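Alpha/beta hydrolase (Legionella pneumophila subsp. pneumophila str. Philadelphia 1, PDB 4EZI) has no established function but adopts the alpha/beta hydrolase fold and may act as a lipase-like ester hydrolase, possibly on triacylglycerols. Local coordinates at residues Y164-S169 and D364-F369; S174-F179 and L310-T315. One frame throughout, in Å; residues are numbered along the deposited sequence.

Interaction 1. Residues Y164-S169 and D364-F369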
ATOM      1  N   TYR A 164      12.760   4.838  -4.743  1.00  8.20           N
ATOM      2  CA  TYR A 164      12.493   4.203  -3.465  1.00  7.96           C
ATOM      3  C   TYR A 164      11.029   3.744  -3.436  1.00  7.89           C
ATOM      4  O   TYR A 164      10.163   4.478  -3.900  1.00  8.63           O
ATOM      5  CB  TYR A 164      12.735   5.199  -2.320  1.00  9.15           C
ATOM      6  CG  TYR A 164      14.018   5.997  -2.443  1.00  9.42           C
ATOM      7  CD1 TYR A 164      15.247   5.435  -2.143  1.00 10.04           C
ATOM      8  CD2 TYR A 164      13.997   7.301  -2.915  1.00  9.83           C
ATOM      9  CE1 TYR A 164      16.430   6.190  -2.273  1.00 10.02           C
ATOM     10  CE2 TYR A 164      15.140   8.048  -3.042  1.00 10.21           C
ATOM     11  CZ  TYR A 164      16.363   7.486  -2.747  1.00  9.51           C
ATOM     12  OH  TYR A 164      17.511   8.232  -2.853  1.00 11.92           O
ATOM     13  N   LEU A 165      10.753   2.571  -2.872  1.00  7.94           N
ATOM     14  CA  LEU A 165       9.382   2.050  -2.833  1.00  7.55           C
ATOM     15  C   LEU A 165       9.006   1.780  -1.375  1.00  7.25           C
ATOM     16  O   LEU A 165       9.703   1.031  -0.698  1.00  7.88           O
ATOM     17  CB  LEU A 165       9.268   0.747  -3.636  1.00  8.88           C
ATOM     18  CG  LEU A 165       9.858   0.726  -5.052  1.00  9.51           C
ATOM     19  CD1 LEU A 165       9.700  -0.685  -5.623  1.00 10.96           C
ATOM     20  CD2 LEU A 165       9.275   1.781  -5.973  1.00  9.55           C
ATOM     21  N   ALA A 166       7.886   2.329  -0.908  1.00  7.59           N
ATOM     22  CA  ALA A 166       7.422   2.102   0.465  1.00  7.11           C
ATOM     23  C   ALA A 166       5.903   2.053   0.487  1.00  6.83           C
ATOM     24  O   ALA A 166       5.239   2.534  -0.412  1.00  7.43           O
ATOM     25  CB  ALA A 166       7.920   3.185   1.414  1.00  9.56           C
ATOM     26  N   GLY A 167       5.374   1.532   1.583  1.00  7.04           N
ATOM     27  CA  GLY A 167       3.947   1.545   1.806  1.00  6.63           C
ATOM     28  C   GLY A 167       3.657   0.996   3.174  1.00  6.92           C
ATOM     29  O   GLY A 167       4.573   0.546   3.863  1.00  8.09           O
ATOM     30  N   TYR A 168       2.378   0.975   3.562  1.00  6.54           N
ATOM     31  CA  TYR A 168       1.998   0.453   4.888  1.00  6.45           C
ATOM     32  C   TYR A 168       0.786  -0.431   4.725  1.00  7.18           C
ATOM     33  O   TYR A 168      -0.153  -0.101   4.011  1.00  7.25           O
ATOM     34  CB  TYR A 168       1.679   1.601   5.853  1.00  7.26           C
ATOM     35  CG  TYR A 168       1.738   1.185   7.315  1.00  7.36           C
ATOM     36  CD1 TYR A 168       2.965   1.012   7.931  1.00  8.12           C
ATOM     37  CD2 TYR A 168       0.594   0.934   8.075  1.00  7.59           C
ATOM     38  CE1 TYR A 168       3.048   0.617   9.269  1.00  8.03           C
ATOM     39  CE2 TYR A 168       0.666   0.525   9.391  1.00  7.71           C
ATOM     40  CZ  TYR A 168       1.907   0.376   9.982  1.00  7.91           C
ATOM     41  OH  TYR A 168       2.033  -0.070  11.267  1.00  9.57           O
ATOM     42  N   SER A 169       0.781  -1.535   5.464  1.00  6.96           N
ATOM     43  CA  SER A 169      -0.401  -2.402   5.605  1.00  7.79           C
ATOM     44  C   SER A 169      -0.735  -2.988   4.228  1.00  7.37           C
ATOM     45  O   SER A 169       0.146  -3.632   3.640  1.00  7.97           O
ATOM     46  CB  SER A 169      -1.512  -1.629   6.320  1.00  9.13           C
ATOM     47  OG  SER A 169      -2.515  -2.479   6.829  1.00 11.08           O
ATOM     48  N   ASP A 364      14.547   6.905   6.915  1.00 10.57           N
ATOM     49  CA  ASP A 364      15.948   6.722   7.292  1.00 11.00           C
ATOM     50  C   ASP A 364      16.643   5.673   6.417  1.00 10.94           C
ATOM     51  O   ASP A 364      17.813   5.827   6.053  1.00 12.11           O
ATOM     52  CB  ASP A 364      16.068   6.351   8.754  1.00 12.39           C
ATOM     53  CG  ASP A 364      15.796   7.504   9.690  1.00 16.69           C
ATOM     54  OD1 ASP A 364      15.844   8.678   9.275  1.00 18.14           O
ATOM     55  OD2 ASP A 364      15.584   7.220  10.890  1.00 18.62           O
ATOM     56  N   PHE A 365      15.936   4.602   6.088  1.00 10.31           N
ATOM     57  CA  PHE A 365      16.462   3.582   5.196  1.00 10.13           C
ATOM     58  C   PHE A 365      16.752   4.148   3.810  1.00  8.97           C
ATOM     59  O   PHE A 365      17.825   3.913   3.246  1.00 11.52           O
ATOM     60  CB  PHE A 365      15.475   2.428   5.109  1.00 10.24           C
ATOM     61  CG  PHE A 365      15.988   1.194   4.423  1.00 10.22           C
ATOM     62  CD1 PHE A 365      17.018   0.449   4.969  1.00 11.05           C
ATOM     63  CD2 PHE A 365      15.420   0.759   3.239  1.00 10.23           C
ATOM     64  CE1 PHE A 365      17.452  -0.722   4.359  1.00 10.76           C
ATOM     65  CE2 PHE A 365      15.855  -0.387   2.610  1.00 11.53           C
ATOM     66  CZ  PHE A 365      16.869  -1.139   3.187  1.00 11.53           C
ATOM     67  N   PHE A 366      15.826   4.927   3.279  1.00  9.29           N
ATOM     68  CA  PHE A 366      16.025   5.522   1.972  1.00  9.75           C
ATOM     69  C   PHE A 366      17.183   6.508   1.966  1.00 11.15           C
ATOM     70  O   PHE A 366      17.998   6.528   1.034  1.00 11.71           O
ATOM     71  CB  PHE A 366      14.741   6.188   1.477  1.00  9.54           C
ATOM     72  CG  PHE A 366      13.612   5.212   1.251  1.00  9.04           C
ATOM     73  CD1 PHE A 366      13.860   3.845   1.084  1.00  8.94           C
ATOM     74  CD2 PHE A 366      12.299   5.652   1.251  1.00  9.40           C
ATOM     75  CE1 PHE A 366      12.835   2.970   0.878  1.00  9.19           C
ATOM     76  CE2 PHE A 366      11.250   4.757   1.034  1.00  9.92           C
ATOM     77  CZ  PHE A 366      11.517   3.417   0.850  1.00  9.71           C
ATOM     78  N   LYS A 367      17.316   7.274   3.030  1.00 10.13           N
ATOM     79  CA  LYS A 367      18.440   8.207   3.135  1.00 11.17           C
ATOM     80  C   LYS A 367      19.789   7.473   3.119  1.00 11.68           C
ATOM     81  O   LYS A 367      20.755   7.950   2.507  1.00 12.70           O
ATOM     82  CB  LYS A 367      18.301   9.069   4.380  1.00 11.94           C
ATOM     83  CG  LYS A 367      17.215  10.143   4.269  1.00 12.03           C
ATOM     84  CD  LYS A 367      17.695  11.310   3.410  1.00 12.90           C
ATOM     85  CE  LYS A 367      16.548  12.172   2.935  1.00 12.04           C
ATOM     86  NZ  LYS A 367      17.028  13.189   1.944  1.00 12.86           N
ATOM     87  N   GLN A 368      19.849   6.301   3.756  1.00 12.18           N
ATOM     88  CA  GLN A 368      21.054   5.492   3.760  1.00 11.84           C
ATOM     89  C   GLN A 368      21.469   5.151   2.343  1.00 12.11           C
ATOM     90  O   GLN A 368      22.649   5.229   2.009  1.00 13.83           O
ATOM     91  CB  GLN A 368      20.844   4.223   4.582  1.00 14.23           C
ATOM     92  CG  GLN A 368      22.057   3.318   4.631  1.00 18.19           C
ATOM     93  CD  GLN A 368      21.844   2.077   5.474  1.00 24.43           C
ATOM     94  OE1 GLN A 368      20.979   2.040   6.354  1.00 27.91           O
ATOM     95  NE2 GLN A 368      22.655   1.054   5.211  1.00 27.90           N
ATOM     96  N   PHE A 369      20.512   4.779   1.505  1.00 11.08           N
ATOM     97  CA  PHE A 369      20.799   4.400   0.138  1.00 12.25           C
ATOM     98  C   PHE A 369      20.866   5.567  -0.830  1.00 12.13           C
ATOM     99  O   PHE A 369      21.483   5.446  -1.890  1.00 14.13           O
ATOM    100  CB  PHE A 369      19.921   3.212  -0.292  1.00 12.15           C
ATOM    101  CG  PHE A 369      20.299   1.988   0.452  1.00 12.12           C
ATOM    102  CD1 PHE A 369      21.478   1.337   0.119  1.00 12.86           C
ATOM    103  CD2 PHE A 369      19.610   1.584   1.595  1.00 12.39           C
ATOM    104  CE1 PHE A 369      21.924   0.281   0.870  1.00 13.75           C
ATOM    105  CE2 PHE A 369      20.050   0.506   2.339  1.00 14.97           C
ATOM    106  CZ  PHE A 369      21.213  -0.140   1.965  1.00 15.16           C
TER
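Phe366, on helix 355-370, lays its ring flat beneath the CB of Tyr164, on strand 162-168. The CB stands 3.5 Å from the centroid of the Phe366 ring and only 6° off the ring normal, a nearly vertical CH-pi contact. The favour is returned less squarely: Phe366 CB lies over a face of the Tyr164 ring, 4.1 Å from its centroid and farther from the normal. Each ring therefore covers the other residue's methylene more than the other ring. The two planes are tilted by 28° with centroids 5.1 Å apart, so this is a slid-apart aromatic pair with little ring overlap. The side chains run past each other in opposite directions, Tyr164 reaching out at a slant to the helix axis and Phe366 coming back toward the strand. In both residues CG is anti to the carbonyl carbon and beside the backbone N, which is what sends the rings along these opposing paths. The far end of the Phe366 ring is met near its plane. Ala166 CB touches CZ at 3.6 Å, and Leu165 O lies 3.4 Å from the same CZ with its C=O turned side-on, so any attraction there is at most slight. Strand and helix run almost antiparallel, 173° between directions, with their axes 9.7 Å apart. Ala193 and Ala195 of the adjoining strand and Ile77 on the other side also touch Phe366, while Tyr111 stacks on Tyr164. Gly167 and Ser169, just beyond the contact, fit a nucleophile elbow, with Ser169 probably the nucleophile. Phe366, Tyr164 and Ala166 thus meet in buried apolar and CH-pi packing, while directed bonds, Gly167 O with Gln362 NE2 and Phe369 O with Lys162 NZ, join the same strand and helix beside it.

Interaction 2. Residues S174-F179 and L310-T315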
ATOM      1  N   SER A 174       1.350  -4.128  -1.488  1.00  7.23           N
ATOM      2  CA  SER A 174       1.466  -3.514  -2.812  1.00  7.39           C
ATOM      3  C   SER A 174       2.919  -3.240  -3.166  1.00  6.88           C
ATOM      4  O   SER A 174       3.325  -3.418  -4.308  1.00  8.01           O
ATOM      5  CB  SER A 174       0.717  -2.192  -2.822  1.00  7.58           C
ATOM      6  OG  SER A 174      -0.646  -2.366  -2.506  1.00  8.65           O
ATOM      7  N   THR A 175       3.691  -2.762  -2.193  1.00  7.50           N
ATOM      8  CA  THR A 175       5.087  -2.443  -2.411  1.00  7.05           C
ATOM      9  C   THR A 175       5.887  -3.684  -2.806  1.00  8.15           C
ATOM     10  O   THR A 175       6.695  -3.652  -3.755  1.00  8.78           O
ATOM     11  CB  THR A 175       5.677  -1.785  -1.152  1.00  7.42           C
ATOM     12  OG1 THR A 175       5.040  -0.536  -0.932  1.00  8.13           O
ATOM     13  CG2 THR A 175       7.182  -1.557  -1.259  1.00  9.96           C
ATOM     14  N   ILE A 176       5.675  -4.788  -2.093  1.00  8.59           N
ATOM     15  CA  ILE A 176       6.377  -6.033  -2.402  1.00  8.81           C
ATOM     16  C   ILE A 176       6.010  -6.550  -3.797  1.00  8.61           C
ATOM     17  O   ILE A 176       6.899  -6.935  -4.567  1.00  9.59           O
ATOM     18  CB  ILE A 176       6.089  -7.088  -1.331  1.00 10.22           C
ATOM     19  CG1 ILE A 176       6.847  -6.787  -0.040  1.00 13.16           C
ATOM     20  CG2 ILE A 176       6.391  -8.525  -1.836  1.00 14.65           C
ATOM     21  CD1 ILE A 176       8.394  -7.131  -0.149  1.00 17.00           C
ATOM     22  N   VAL A 177       4.725  -6.542  -4.150  1.00  8.36           N
ATOM     23  CA  VAL A 177       4.323  -7.058  -5.464  1.00  8.48           C
ATOM     24  C   VAL A 177       4.746  -6.118  -6.606  1.00  8.93           C
ATOM     25  O   VAL A 177       5.122  -6.577  -7.695  1.00  9.85           O
ATOM     26  CB  VAL A 177       2.828  -7.476  -5.524  1.00  8.92           C
ATOM     27  CG1 VAL A 177       2.574  -8.585  -4.501  1.00 10.73           C
ATOM     28  CG2 VAL A 177       1.874  -6.287  -5.345  1.00  9.05           C
HETATM   29  N   MSE A 178       4.756  -4.813  -6.343  1.00  8.13           N
HETATM   30  CA  MSE A 178       5.299  -3.838  -7.285  1.00  8.34           C
HETATM   31  C   MSE A 178       6.793  -4.117  -7.523  1.00  9.35           C
HETATM   32  O   MSE A 178       7.253  -4.116  -8.665  1.00  9.87           O
HETATM   33  CB  MSE A 178       5.114  -2.439  -6.700  1.00  9.01           C
HETATM   34  CG  MSE A 178       5.702  -1.339  -7.554  1.00 10.87           C
HETATM   35 SE   MSE A 178       5.522   0.359  -6.668  0.75  8.31          SE
HETATM   36  CE  MSE A 178       6.071   1.416  -8.178  1.00 11.53           C
ATOM     37  N   PHE A 179       7.535  -4.295  -6.447  1.00  9.12           N
ATOM     38  CA  PHE A 179       8.975  -4.605  -6.523  1.00  9.48           C
ATOM     39  C   PHE A 179       9.239  -5.867  -7.360  1.00  9.94           C
ATOM     40  O   PHE A 179      10.074  -5.869  -8.273  1.00 11.01           O
ATOM     41  CB  PHE A 179       9.453  -4.773  -5.098  1.00  9.49           C
ATOM     42  CG  PHE A 179      10.946  -5.002  -4.904  1.00  9.43           C
ATOM     43  CD1 PHE A 179      11.931  -4.557  -5.785  1.00 10.30           C
ATOM     44  CD2 PHE A 179      11.343  -5.642  -3.748  1.00  9.94           C
ATOM     45  CE1 PHE A 179      13.282  -4.750  -5.486  1.00 11.06           C
ATOM     46  CE2 PHE A 179      12.682  -5.806  -3.436  1.00 10.92           C
ATOM     47  CZ  PHE A 179      13.643  -5.368  -4.321  1.00 11.08           C
ATOM     48  N   LEU A 310      16.445  -4.184   0.831  1.00 10.19           N
ATOM     49  CA  LEU A 310      15.086  -4.459   1.275  1.00 10.13           C
ATOM     50  C   LEU A 310      15.008  -4.479   2.796  1.00  9.82           C
ATOM     51  O   LEU A 310      15.720  -5.249   3.444  1.00 11.36           O
ATOM     52  CB  LEU A 310      14.623  -5.799   0.699  1.00 10.14           C
ATOM     53  CG  LEU A 310      13.256  -6.326   1.123  1.00 10.12           C
ATOM     54  CD1 LEU A 310      12.145  -5.394   0.649  1.00 10.56           C
ATOM     55  CD2 LEU A 310      13.064  -7.743   0.584  1.00 11.68           C
ATOM     56  N   LEU A 311      14.098  -3.666   3.329  1.00  9.61           N
ATOM     57  CA  LEU A 311      13.845  -3.584   4.756  1.00  9.36           C
ATOM     58  C   LEU A 311      12.393  -3.963   5.040  1.00  9.22           C
ATOM     59  O   LEU A 311      11.510  -3.268   4.595  1.00  9.80           O
ATOM     60  CB  LEU A 311      14.100  -2.168   5.291  1.00  9.89           C
ATOM     61  CG  LEU A 311      13.710  -1.928   6.747  1.00  9.52           C
ATOM     62  CD1 LEU A 311      14.521  -2.773   7.689  1.00 11.59           C
ATOM     63  CD2 LEU A 311      13.777  -0.456   7.141  1.00 11.08           C
ATOM     64  N   LEU A 312      12.156  -5.028   5.797  1.00  9.15           N
ATOM     65  CA  LEU A 312      10.812  -5.387   6.224  1.00  8.48           C
ATOM     66  C   LEU A 312      10.651  -4.796   7.618  1.00  9.06           C
ATOM     67  O   LEU A 312      11.278  -5.279   8.569  1.00 10.28           O
ATOM     68  CB  LEU A 312      10.630  -6.911   6.257  1.00  9.62           C
ATOM     69  CG  LEU A 312      11.083  -7.691   5.025  1.00 10.93           C
ATOM     70  CD1 LEU A 312      10.693  -9.175   5.207  1.00 13.46           C
ATOM     71  CD2 LEU A 312      10.526  -7.082   3.715  1.00 11.55           C
ATOM     72  N   VAL A 313       9.860  -3.738   7.746  1.00  8.26           N
ATOM     73  CA  VAL A 313       9.763  -3.009   9.004  1.00  8.38           C
ATOM     74  C   VAL A 313       8.313  -2.977   9.512  1.00  8.16           C
ATOM     75  O   VAL A 313       7.397  -2.626   8.772  1.00  8.86           O
ATOM     76  CB  VAL A 313      10.403  -1.600   8.888  1.00  8.39           C
ATOM     77  CG1 VAL A 313       9.889  -0.812   7.660  1.00 10.18           C
ATOM     78  CG2 VAL A 313      10.234  -0.824  10.179  1.00 10.30           C
ATOM     79  N   GLY A 314       8.146  -3.312  10.788  1.00  7.86           N
ATOM     80  CA  GLY A 314       6.836  -3.419  11.398  1.00  8.35           C
ATOM     81  C   GLY A 314       6.935  -3.336  12.897  1.00  8.08           C
ATOM     82  O   GLY A 314       7.872  -2.716  13.423  1.00  9.20           O
ATOM     83  N   THR A 315       5.991  -3.975  13.582  1.00  8.84           N
ATOM     84  CA  THR A 315       5.922  -3.961  15.024  1.00  8.94           C
ATOM     85  C   THR A 315       5.513  -5.335  15.540  1.00  8.54           C
ATOM     86  O   THR A 315       4.526  -5.918  15.081  1.00  8.52           O
ATOM     87  CB  THR A 315       4.953  -2.903  15.581  1.00  8.58           C
ATOM     88  OG1 THR A 315       4.841  -3.089  17.004  1.00 10.02           O
ATOM     89  CG2 THR A 315       3.552  -2.937  14.907  1.00  8.85           C
TER
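Thr315 OG1, gripped by Leu349 O, Ser346 O and Gly317 N, sits just past the end of strand 310-314, whose other end carries Leu310, the residue that Ile176 and Phe179 of helix 170-185 reach across to meet. Ile176 and Phe179 are three residues apart, about one helical turn, and so fall on the same side of the helix. Leu310 receives both of them with a single methyl. Its CD1 lies 4.1 Å from Phe179 CE2, approaching the aromatic ring obliquely, and 4.2 Å from Ile176 CD1. The Phe179 and Leu310 side chains cross at a slant, and each has CG anti to the backbone N (chi1 -176° in Phe179), carrying the ring rim and the methyl to their meeting point. Ile176 begins less directly: its chain is folded at chi2 -75°, and only the terminal CD1 extends to the strand. That same methyl also reaches Leu312 CD2 at 4.4 Å, so it bears on two leucines that lie two residues apart along the strand. The touch is light, a matter of methyl and ring-rim atoms at van der Waals distance or a little beyond, and it is entirely apolar. The segment axes are 11.6 Å apart and run nearly antiparallel, 165° between directions, which leaves room for bulky side chains to bridge the gap. Val194, on neighbouring strand 193-197, touches both Phe179 and Leu310. Phe333 of helix 323-334 packs on both Ile176 and Leu310, and so the contact lies where helix 170-185 and helix 323-334 meet side by side over the same face of the central sheet.

Interactions 1 and 2 lie about 9 Å apart, centre to centre, on the two faces of one sheet. Strand 162-168 contributes to interaction 1 and leads through a tight turn at Ser169 into helix 170-185, which contributes to interaction 2; along the chain, interaction 2 is nested within the loop that interaction 1 closes. They touch directly: Thr175 OG1 packs against Ala166 C at 3.1 Å, and Phe365 CZ meets Leu311 CB at 3.6 Å on the helix 355-370 face of the sheet. Helix 355-370 lies on one face and helix 170-185 on the other, the layered arrangement of alpha/beta hydrolases, around the turn where Ser169 OG is hydrogen-bonded to His351 NE2, consistent with a catalytic triad completed by Asp318.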